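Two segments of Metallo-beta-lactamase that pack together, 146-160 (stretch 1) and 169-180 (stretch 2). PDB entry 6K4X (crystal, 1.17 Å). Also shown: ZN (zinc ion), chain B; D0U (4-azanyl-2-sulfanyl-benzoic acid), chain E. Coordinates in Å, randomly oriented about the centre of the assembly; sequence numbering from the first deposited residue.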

# COMPACT_ATOMS: atom_id res chain seq x y z
N ALA A 146 -3.62 10.03 -5.55
CA ALA A 146 -2.79 10.72 -4.57
C ALA A 146 -3.52 10.73 -3.23
O ALA A 146 -4.64 11.24 -3.11
CB ALA A 146 -2.48 12.12 -5.02
N THR A 147 -2.85 10.19 -2.22
CA THR A 147 -3.36 10.21 -0.85
C THR A 147 -2.25 10.65 0.09
O THR A 147 -1.78 9.86 0.91
CB THR A 147 -3.98 8.87 -0.42
OG1 THR A 147 -3.06 7.78 -0.55
CG2 THR A 147 -5.22 8.56 -1.22
N PRO A 148 -1.81 11.91 -0.02
CA PRO A 148 -0.74 12.44 0.82
C PRO A 148 -1.19 12.65 2.27
O PRO A 148 -2.39 12.64 2.61
CB PRO A 148 -0.42 13.77 0.15
CG PRO A 148 -1.75 14.22 -0.42
CD PRO A 148 -2.33 12.92 -0.96
N GLY A 149 -0.21 12.89 3.12
CA GLY A 149 -0.43 13.30 4.47
C GLY A 149 0.45 12.55 5.43
O GLY A 149 1.21 13.14 6.18
N HIS A 150 0.38 11.23 5.41
CA HIS A 150 1.37 10.38 6.11
C HIS A 150 2.76 10.54 5.48
O HIS A 150 3.77 10.52 6.19
CB HIS A 150 0.85 8.95 6.16
CG HIS A 150 1.71 7.98 6.86
ND1 HIS A 150 1.66 7.81 8.21
CD2 HIS A 150 2.59 7.07 6.39
CE1 HIS A 150 2.48 6.81 8.55
NE2 HIS A 150 3.11 6.36 7.45
N THR A 151 2.77 10.69 4.15
CA THR A 151 3.93 11.10 3.39
C THR A 151 3.42 11.97 2.25
O THR A 151 2.26 11.86 1.85
CB THR A 151 4.74 9.92 2.78
OG1 THR A 151 3.97 9.30 1.74
CG2 THR A 151 5.24 8.92 3.80
N GLU A 152 4.30 12.81 1.69
CA GLU A 152 3.82 13.70 0.64
C GLU A 152 3.46 12.93 -0.64
O GLU A 152 2.55 13.33 -1.37
CB GLU A 152 4.88 14.74 0.30
CG GLU A 152 5.07 15.83 1.33
CD GLU A 152 5.90 17.01 0.88
OE1 GLU A 152 6.40 16.97 -0.25
OE2 GLU A 152 6.02 17.99 1.66
N GLY A 153 4.18 11.83 -0.92
CA GLY A 153 3.96 11.11 -2.18
C GLY A 153 3.12 9.86 -2.04
O GLY A 153 3.14 9.02 -2.93
N GLY A 154 2.31 9.74 -0.99
CA GLY A 154 1.49 8.55 -0.78
C GLY A 154 0.53 8.33 -1.93
O GLY A 154 -0.12 9.29 -2.37
N ILE A 155 0.39 7.07 -2.37
CA ILE A 155 -0.53 6.70 -3.41
C ILE A 155 -1.35 5.51 -2.92
O ILE A 155 -0.81 4.53 -2.39
CB ILE A 155 0.18 6.33 -4.72
CG1 ILE A 155 0.99 7.50 -5.30
CG2 ILE A 155 -0.81 5.78 -5.74
CD1 ILE A 155 0.18 8.63 -5.87
N THR A 156 -2.67 5.60 -3.14
CA THR A 156 -3.62 4.51 -3.02
C THR A 156 -3.95 4.00 -4.43
O THR A 156 -4.18 4.81 -5.33
CB THR A 156 -4.86 5.01 -2.28
OG1 THR A 156 -4.52 5.25 -0.92
CG2 THR A 156 -6.05 4.08 -2.33
N TRP A 157 -3.90 2.69 -4.63
CA TRP A 157 -3.94 2.09 -5.96
C TRP A 157 -5.24 1.32 -6.12
O TRP A 157 -5.65 0.61 -5.18
CB TRP A 157 -2.75 1.15 -6.14
CG TRP A 157 -1.41 1.79 -5.97
CD1 TRP A 157 -0.70 1.84 -4.81
CD2 TRP A 157 -0.61 2.49 -6.95
NE1 TRP A 157 0.50 2.45 -4.99
CE2 TRP A 157 0.58 2.87 -6.29
CE3 TRP A 157 -0.76 2.80 -8.30
CZ2 TRP A 157 1.62 3.52 -6.93
CZ3 TRP A 157 0.28 3.44 -8.94
CH2 TRP A 157 1.44 3.79 -8.25
N THR A 158 -5.89 1.41 -7.29
CA THR A 158 -7.17 0.74 -7.48
C THR A 158 -7.22 0.00 -8.82
O THR A 158 -6.57 0.36 -9.80
CB THR A 158 -8.35 1.72 -7.40
OG1 THR A 158 -8.26 2.68 -8.45
CG2 THR A 158 -8.37 2.44 -6.08
N TRP A 159 -7.99 -1.08 -8.84
CA TRP A 159 -8.17 -1.86 -10.04
C TRP A 159 -9.44 -2.68 -9.92
O TRP A 159 -10.14 -2.63 -8.91
CB TRP A 159 -6.95 -2.75 -10.28
CG TRP A 159 -6.69 -3.75 -9.20
CD1 TRP A 159 -7.20 -5.01 -9.09
CD2 TRP A 159 -5.82 -3.58 -8.07
NE1 TRP A 159 -6.71 -5.63 -7.97
CE2 TRP A 159 -5.85 -4.77 -7.33
CE3 TRP A 159 -4.99 -2.54 -7.64
CZ2 TRP A 159 -5.10 -4.94 -6.17
CZ3 TRP A 159 -4.25 -2.70 -6.50
CH2 TRP A 159 -4.29 -3.89 -5.79
N GLN A 160 -9.74 -3.44 -10.98
CA GLN A 160 -10.86 -4.34 -10.97
C GLN A 160 -10.36 -5.76 -11.19
O GLN A 160 -9.53 -5.97 -12.07
CB GLN A 160 -11.86 -3.99 -12.07
CG GLN A 160 -12.44 -2.60 -11.87
CD GLN A 160 -13.77 -2.40 -12.55
OE1 GLN A 160 -14.31 -3.31 -13.19
NE2 GLN A 160 -14.32 -1.21 -12.37
ZN ZN B . 4.43 4.88 7.12
O2 D0U E . 1.80 3.00 7.93
C7 D0U E . 1.39 3.50 9.00
O1 D0U E . 0.18 3.81 9.18
C3 D0U E . 2.32 3.78 10.13
C2 D0U E . 1.71 4.10 11.37
C4 D0U E . 3.72 3.72 10.02
S1 D0U E . 4.68 3.25 8.69
C5 D0U E . 4.46 4.04 11.18
C6 D0U E . 3.87 4.37 12.40
N1 D0U E . 4.64 4.64 13.53
C1 D0U E . 2.51 4.38 12.49
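Stretch 2, residues 169-180: DVVFADSLTAVS

Four backbone hydrogen bonds fix stretch 2 on stretch 1. Phe-172 N donates to Trp-157 O at 2.8 Å (N-H...O angle 165°) and Trp-157 N returns to Phe-172 O at 3.1 Å (162°); two residues along, Val-170 N reaches Trp-159 O at 2.8 Å (168°) and Trp-159 N reaches Val-170 O at 3.0 Å (162°). Such reciprocal pairs, alternating with the non-hydrogen-bonded pairs Thr-158/Val-171 and Gln-160/Asp-169, define an antiparallel ladder. The N-to-C directions of strands 169-173 and 155-160 make an angle of 160°, where 180° would be exactly antiparallel, with the axes approaching to 4.7 Å. CA-CA separations follow the same alternation: 5.2 and 5.4 Å for Trp-157/Phe-172 and Trp-159/Val-170, but 4.5 and 4.6 Å for Thr-158/Val-171 and Gln-160/Asp-169.

Beyond the ladder, stretch 2 continues as loop from Asp-174 and passes His-150. His-150 ND1 donates to Thr-177 O at 2.9 Å, with an N-H...O angle of 164°. The other ring nitrogen, His-150 NE2, binds the zinc ion ZN at 2.0 Å. Ser-175 OG donates to D0U O2 at 2.7 Å and Thr-177 OG1 to D0U O1 at 2.8 Å, and D0U S1 lies 2.3 Å from ZN, so D0U spans the metal and the loop through its sulfur and its carboxylate. Water 1 joins the backbones, donating to Thr-147 O (2.7 Å) and Ser-175 O (2.8 Å) and accepting from His-150 N (2.9 Å).

Packing completes the contact. Ser-175 CB lies over a face of the His-150 ring, 4.2 Å from its centroid and 13° off the normal. Val-170 CB lies over a face of the Trp-159 five-membered ring, 3.8 Å from its centroid and 24° off the normal, and Trp-159 CH2 meets Phe-172 CB at 3.9 Å. On the other sheet face, Thr-158 CG2 touches Val-171 CG2 at 3.8 Å. Gly-154 CA is 3.1 Å from Asp-174 OD2; a CB there would clash with that oxygen.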

# COMPACT_ATOMS: atom_id res chain seq x y z
N ASP A 169 -14.30 -3.98 -7.45
CA ASP A 169 -13.34 -2.92 -7.34
C ASP A 169 -12.46 -3.16 -6.12
O ASP A 169 -12.97 -3.25 -4.98
CB ASP A 169 -14.04 -1.57 -7.22
CG ASP A 169 -14.80 -1.24 -8.48
OD1 ASP A 169 -14.36 -1.67 -9.58
OD2 ASP A 169 -15.87 -0.63 -8.35
N VAL A 170 -11.16 -3.26 -6.37
CA VAL A 170 -10.16 -3.53 -5.34
C VAL A 170 -9.35 -2.26 -5.10
O VAL A 170 -8.98 -1.56 -6.03
CB VAL A 170 -9.24 -4.67 -5.77
CG1 VAL A 170 -8.26 -5.03 -4.68
CG2 VAL A 170 -10.03 -5.89 -6.21
N VAL A 171 -9.11 -1.97 -3.83
CA VAL A 171 -8.35 -0.79 -3.39
C VAL A 171 -7.21 -1.27 -2.50
O VAL A 171 -7.48 -1.93 -1.50
CB VAL A 171 -9.25 0.20 -2.64
CG1 VAL A 171 -8.44 1.39 -2.15
CG2 VAL A 171 -10.44 0.64 -3.48
N PHE A 172 -5.97 -0.92 -2.84
CA PHE A 172 -4.83 -1.10 -1.95
C PHE A 172 -4.61 0.24 -1.28
O PHE A 172 -4.14 1.20 -1.89
CB PHE A 172 -3.61 -1.61 -2.72
CG PHE A 172 -2.52 -2.16 -1.84
CD1 PHE A 172 -1.83 -1.36 -0.96
CD2 PHE A 172 -2.20 -3.50 -1.89
CE1 PHE A 172 -0.82 -1.87 -0.16
CE2 PHE A 172 -1.18 -4.00 -1.10
CZ PHE A 172 -0.49 -3.19 -0.24
N ALA A 173 -5.07 0.34 -0.04
CA ALA A 173 -5.20 1.62 0.65
C ALA A 173 -3.89 1.99 1.35
O ALA A 173 -3.42 1.26 2.23
CB ALA A 173 -6.35 1.54 1.62
N ASP A 174 -3.32 3.12 0.95
CA ASP A 174 -2.19 3.67 1.66
C ASP A 174 -2.61 4.05 3.08
O ASP A 174 -3.80 4.23 3.39
CB ASP A 174 -1.64 4.89 0.95
CG ASP A 174 -0.28 5.33 1.45
OD1 ASP A 174 0.40 4.52 2.07
OD2 ASP A 174 0.09 6.49 1.13
N SER A 175 -1.61 4.15 3.96
CA SER A 175 -1.78 4.66 5.33
C SER A 175 -2.21 6.12 5.31
O SER A 175 -1.64 6.95 4.62
CB SER A 175 -0.52 4.48 6.10
OG SER A 175 -0.15 3.12 6.09
N LEU A 176 -3.20 6.42 6.17
CA LEU A 176 -3.73 7.77 6.32
C LEU A 176 -3.50 8.30 7.74
O LEU A 176 -4.28 9.12 8.24
CB LEU A 176 -5.22 7.75 6.02
CG LEU A 176 -5.62 7.21 4.65
CD1 LEU A 176 -7.13 7.26 4.49
CD2 LEU A 176 -4.92 7.96 3.52
N THR A 177 -2.44 7.81 8.40
CA THR A 177 -2.26 8.00 9.83
C THR A 177 -1.38 9.22 10.13
O THR A 177 -0.26 9.37 9.65
CB THR A 177 -1.63 6.74 10.42
OG1 THR A 177 -0.46 6.45 9.66
CG2 THR A 177 -2.59 5.57 10.41
N ALA A 178 -1.87 10.04 11.05
CA ALA A 178 -1.14 11.16 11.64
C ALA A 178 -0.29 10.62 12.79
O ALA A 178 -0.80 10.21 13.87
CB ALA A 178 -2.10 12.21 12.13
N VAL A 179 1.00 10.49 12.54
CA VAL A 179 1.98 9.98 13.53
C VAL A 179 3.25 10.80 13.33
O VAL A 179 3.53 11.26 12.25
CB VAL A 179 2.22 8.47 13.34
CG1 VAL A 179 2.58 8.14 11.91
CG2 VAL A 179 3.27 7.84 14.26
N SER A 180 4.00 11.05 14.40
CA SER A 180 5.14 11.94 14.25
C SER A 180 6.22 11.62 15.28
O SER A 180 6.01 10.91 16.24
CB SER A 180 4.73 13.37 14.40
OG SER A 180 4.48 13.70 15.77
O HOH W 1 -0.87 9.42 3.46
O HOH W 2 1.59 8.14 2.65
O HOH W 3 -5.97 5.03 1.72